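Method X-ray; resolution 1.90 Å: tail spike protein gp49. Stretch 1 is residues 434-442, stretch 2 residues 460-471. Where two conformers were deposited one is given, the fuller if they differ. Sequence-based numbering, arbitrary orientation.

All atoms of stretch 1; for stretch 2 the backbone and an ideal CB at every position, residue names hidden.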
# COMPACT_ATOMS: atom_id res chain seq x y z
N LEU B 434 -10.09 -25.87 -9.35
CA LEU B 434 -10.83 -26.43 -8.21
C LEU B 434 -11.92 -27.39 -8.70
O LEU B 434 -12.21 -27.44 -9.91
CB LEU B 434 -11.47 -25.31 -7.37
CG LEU B 434 -10.56 -24.20 -6.83
CD1 LEU B 434 -11.40 -23.20 -6.00
CD2 LEU B 434 -9.38 -24.77 -5.99
N SER B 435 -12.54 -28.14 -7.78
CA SER B 435 -13.68 -29.00 -8.15
C SER B 435 -14.98 -28.46 -7.57
O SER B 435 -14.99 -27.45 -6.84
CB SER B 435 -13.48 -30.44 -7.66
OG SER B 435 -13.82 -30.56 -6.30
N THR B 436 -16.09 -29.15 -7.87
CA THR B 436 -17.37 -28.77 -7.31
C THR B 436 -17.45 -29.11 -5.84
O THR B 436 -18.48 -28.86 -5.21
CB THR B 436 -18.53 -29.46 -8.05
OG1 THR B 436 -18.33 -30.87 -8.02
CG2 THR B 436 -18.57 -29.00 -9.50
N SER B 437 -16.41 -29.74 -5.29
CA SER B 437 -16.33 -29.98 -3.83
C SER B 437 -15.43 -28.96 -3.09
O SER B 437 -15.41 -28.92 -1.87
CB SER B 437 -15.87 -31.42 -3.52
OG SER B 437 -16.77 -32.39 -4.05
N SER B 438 -14.72 -28.12 -3.83
CA SER B 438 -13.76 -27.20 -3.20
C SER B 438 -14.44 -25.99 -2.56
O SER B 438 -15.52 -25.57 -3.00
CB SER B 438 -12.72 -26.72 -4.22
OG SER B 438 -12.14 -27.82 -4.93
N TYR B 439 -13.80 -25.42 -1.54
CA TYR B 439 -14.31 -24.25 -0.84
C TYR B 439 -13.21 -23.18 -0.75
O TYR B 439 -12.02 -23.48 -0.64
CB TYR B 439 -14.82 -24.60 0.57
CG TYR B 439 -14.10 -25.79 1.20
CD1 TYR B 439 -12.91 -25.63 1.88
CD2 TYR B 439 -14.63 -27.08 1.08
CE1 TYR B 439 -12.24 -26.72 2.43
CE2 TYR B 439 -13.97 -28.18 1.63
CZ TYR B 439 -12.78 -27.99 2.30
OH TYR B 439 -12.13 -29.07 2.84
N LEU B 440 -13.60 -21.92 -0.83
CA LEU B 440 -12.59 -20.85 -0.83
C LEU B 440 -11.98 -20.69 0.55
O LEU B 440 -10.77 -20.51 0.69
CB LEU B 440 -13.17 -19.54 -1.32
CG LEU B 440 -13.72 -19.65 -2.75
CD1 LEU B 440 -14.25 -18.31 -3.19
CD2 LEU B 440 -12.59 -20.11 -3.69
N LEU B 441 -12.82 -20.75 1.57
CA LEU B 441 -12.31 -20.62 2.94
C LEU B 441 -12.91 -21.71 3.81
O LEU B 441 -14.11 -21.99 3.75
CB LEU B 441 -12.62 -19.23 3.54
CG LEU B 441 -12.14 -18.97 4.98
CD1 LEU B 441 -11.79 -17.48 5.16
CD2 LEU B 441 -13.14 -19.42 6.04
N ARG B 442 -12.07 -22.32 4.63
CA ARG B 442 -12.56 -23.28 5.62
C ARG B 442 -12.08 -22.81 6.98
O ARG B 442 -10.92 -22.40 7.12
CB ARG B 442 -11.99 -24.69 5.35
CG ARG B 442 -12.61 -25.76 6.32
CD ARG B 442 -12.28 -27.17 5.93
NE ARG B 442 -13.01 -28.12 6.78
CZ ARG B 442 -12.85 -29.44 6.74
NH1 ARG B 442 -11.96 -29.98 5.91
NH2 ARG B 442 -13.58 -30.23 7.54
N UNK B 460 -12.93 -10.16 -6.13
CA UNK B 460 -13.24 -10.64 -7.48
C UNK B 460 -12.64 -12.05 -7.68
O UNK B 460 -11.44 -12.22 -7.59
CB UNK B 460 -12.70 -9.67 -8.53
N UNK B 461 -13.48 -13.03 -7.93
CA UNK B 461 -13.06 -14.43 -7.99
C UNK B 461 -13.06 -14.92 -9.44
O UNK B 461 -13.94 -14.57 -10.23
CB UNK B 461 -13.98 -15.30 -7.13
N UNK B 462 -12.05 -15.71 -9.79
CA UNK B 462 -11.96 -16.25 -11.14
C UNK B 462 -11.72 -17.75 -11.02
O UNK B 462 -10.60 -18.16 -10.75
CB UNK B 462 -10.85 -15.57 -11.95
N UNK B 463 -12.76 -18.56 -11.23
CA UNK B 463 -12.66 -20.02 -11.11
C UNK B 463 -13.29 -20.73 -12.31
O UNK B 463 -14.02 -20.09 -13.10
CB UNK B 463 -13.33 -20.49 -9.82
N UNK B 464 -12.98 -22.02 -12.45
CA UNK B 464 -13.74 -22.92 -13.30
C UNK B 464 -14.86 -23.48 -12.43
O UNK B 464 -15.90 -22.86 -12.29
CB UNK B 464 -12.87 -24.03 -13.89
N UNK B 465 -14.64 -24.65 -11.83
CA UNK B 465 -15.61 -25.19 -10.87
C UNK B 465 -15.34 -24.65 -9.46
O UNK B 465 -14.22 -24.22 -9.14
CB UNK B 465 -15.56 -26.72 -10.87
N UNK B 466 -16.38 -24.69 -8.63
CA UNK B 466 -16.28 -24.32 -7.23
C UNK B 466 -17.44 -25.01 -6.54
O UNK B 466 -18.51 -25.19 -7.14
CB UNK B 466 -16.31 -22.80 -7.03
N UNK B 467 -17.22 -25.43 -5.29
CA UNK B 467 -18.29 -25.94 -4.46
C UNK B 467 -18.92 -24.86 -3.59
O UNK B 467 -20.14 -24.63 -3.64
CB UNK B 467 -17.76 -27.08 -3.58
N UNK B 468 -18.10 -24.18 -2.79
CA UNK B 468 -18.64 -23.30 -1.74
C UNK B 468 -17.73 -22.11 -1.52
O UNK B 468 -16.53 -22.20 -1.80
CB UNK B 468 -18.82 -24.07 -0.43
N UNK B 469 -18.30 -21.02 -0.98
CA UNK B 469 -17.47 -19.89 -0.54
C UNK B 469 -16.91 -20.27 0.83
O UNK B 469 -15.70 -20.40 0.97
CB UNK B 469 -18.26 -18.58 -0.48
N UNK B 470 -17.79 -20.47 1.82
CA UNK B 470 -17.34 -20.81 3.17
C UNK B 470 -17.72 -22.23 3.56
O UNK B 470 -18.82 -22.72 3.21
CB UNK B 470 -17.92 -19.82 4.18
N UNK B 471 -16.83 -22.86 4.31
CA UNK B 471 -17.05 -24.18 4.89
C UNK B 471 -16.68 -24.02 6.37
O UNK B 471 -15.51 -23.85 6.71
CB UNK B 471 -16.23 -25.27 4.20

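Positions 460 and 462 lie beyond the reach of stretch 1, whose atoms place no constraint on them; the residues are Ala460 and Asp462. At 461, on a strand, CA-to-CB points toward stretch 1 and the ideal CB lies 5.0 Å from Leu440 CD1. That gap suits a medium or large apolar chain, and Ile461 closes it, CD1 to Leu440 CD1 at 3.8 Å. Position 463 likewise points toward stretch 1, its ideal CB 5.1 Å from Leu434 CD1, so a small or branched apolar residue would fit; Val463 brings CG1 within 4.3 Å of Leu434 CD1.

Position 464 points sideways, and its phi/psi of -88/-95° is uncommon for residues with a side chain, which favours glycine. Gly464 is found, its N donating to a water (2.9 Å from Leu434 N) at 3.0 Å.

The ideal CB of 465 points toward stretch 1 and already sits 3.6 Å from Leu434 O and 3.8 Å from Ser435 C. Small residues such as alanine or serine look comfortable, though a longer chain could turn outward. Ser465 packs its CB 4.0 Å from Thr436 CG2.

At 466 CA-to-CB points away, yet Leu434 and Leu440 offer apolar methyl groups that a long, flexible chain, leucine or methionine, could reach by bending back. Leu466 does so with chi1 t and chi2 p: its CD1 lies 3.7 Å from both Leu434 CD1 and Leu440 CD2.

Position 467 admits only glycine comfortably, because an ideal CB would clash with Thr436 O at 2.5 Å and Ser438 O at 2.8 Å. Gly467 lets its CA approach Thr436 O to 3.0 Å, while its N donates to Ser438 O (2.9 Å).

Position 468 begins the parallel pairing, N donating to Ser438 O at 2.9 Å and O accepting from Leu440 N at 3.1 Å. Its CB lies beside Tyr439 CB, leaving many residues possible. Lys468 extends along this face.

At 469 CA-to-CB points away, so the backbone does most of the work, O accepting from Leu441 N (3.0 Å); many residues would serve, and Val469 is present. The side chain of 470 shares a face with Leu441, favouring an apolar residue, and Leu470 CD2 reaches Leu441 CB at 3.9 Å.

Position 471 shares a face with Tyr439 and Arg442, and its N donates to Leu441 O (2.9 Å). A chain with an aliphatic stem and perhaps a polar end would suit. Gln471 lays CB over the tyrosine ring, 4.0 Å from its centroid, with CG 3.8 Å from Arg442 CG. Gln471 OE1 accepts a hydrogen bond from Lys468 NZ at 2.6 Å.

Stretch 2 460-471: AIDVGSLGKVLQ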
# COMPACT_ATOMS: atom_id res chain seq x y z
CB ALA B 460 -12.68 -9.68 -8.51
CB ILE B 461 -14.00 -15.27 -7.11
CG1 ILE B 461 -13.93 -14.76 -5.66
CG2 ILE B 461 -13.70 -16.76 -7.22
CD1 ILE B 461 -15.21 -15.03 -4.84
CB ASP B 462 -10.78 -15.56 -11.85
CG ASP B 462 -10.63 -15.99 -13.30
OD1 ASP B 462 -11.21 -16.99 -13.73
OD2 ASP B 462 -9.91 -15.29 -14.03
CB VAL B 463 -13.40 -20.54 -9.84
CG1 VAL B 463 -12.75 -20.02 -8.58
CG2 VAL B 463 -14.91 -20.14 -9.86
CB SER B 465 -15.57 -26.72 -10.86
OG SER B 465 -15.83 -27.20 -12.16
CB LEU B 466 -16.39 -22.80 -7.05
CG LEU B 466 -16.30 -22.25 -5.63
CD1 LEU B 466 -14.93 -22.61 -4.98
CD2 LEU B 466 -16.52 -20.71 -5.66
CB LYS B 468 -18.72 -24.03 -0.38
CG LYS B 468 -19.09 -25.50 -0.47
CD LYS B 468 -19.35 -26.10 0.91
CE LYS B 468 -19.67 -27.60 0.80
NZ LYS B 468 -19.83 -28.25 2.13
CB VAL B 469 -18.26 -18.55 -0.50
CG1 VAL B 469 -17.35 -17.39 -0.05
CG2 VAL B 469 -18.87 -18.24 -1.87
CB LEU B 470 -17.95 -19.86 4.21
CG LEU B 470 -17.80 -18.36 3.94
CD1 LEU B 470 -18.42 -17.59 5.09
CD2 LEU B 470 -16.31 -17.98 3.73
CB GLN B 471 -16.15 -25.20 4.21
CG GLN B 471 -16.10 -26.54 4.91
CD GLN B 471 -17.30 -27.39 4.58
OE1 GLN B 471 -17.81 -27.36 3.46
NE2 GLN B 471 -17.77 -28.14 5.56
O HOH W 1 -11.91 -23.81 -10.36
O HOH W 2 -12.10 -26.14 -12.32
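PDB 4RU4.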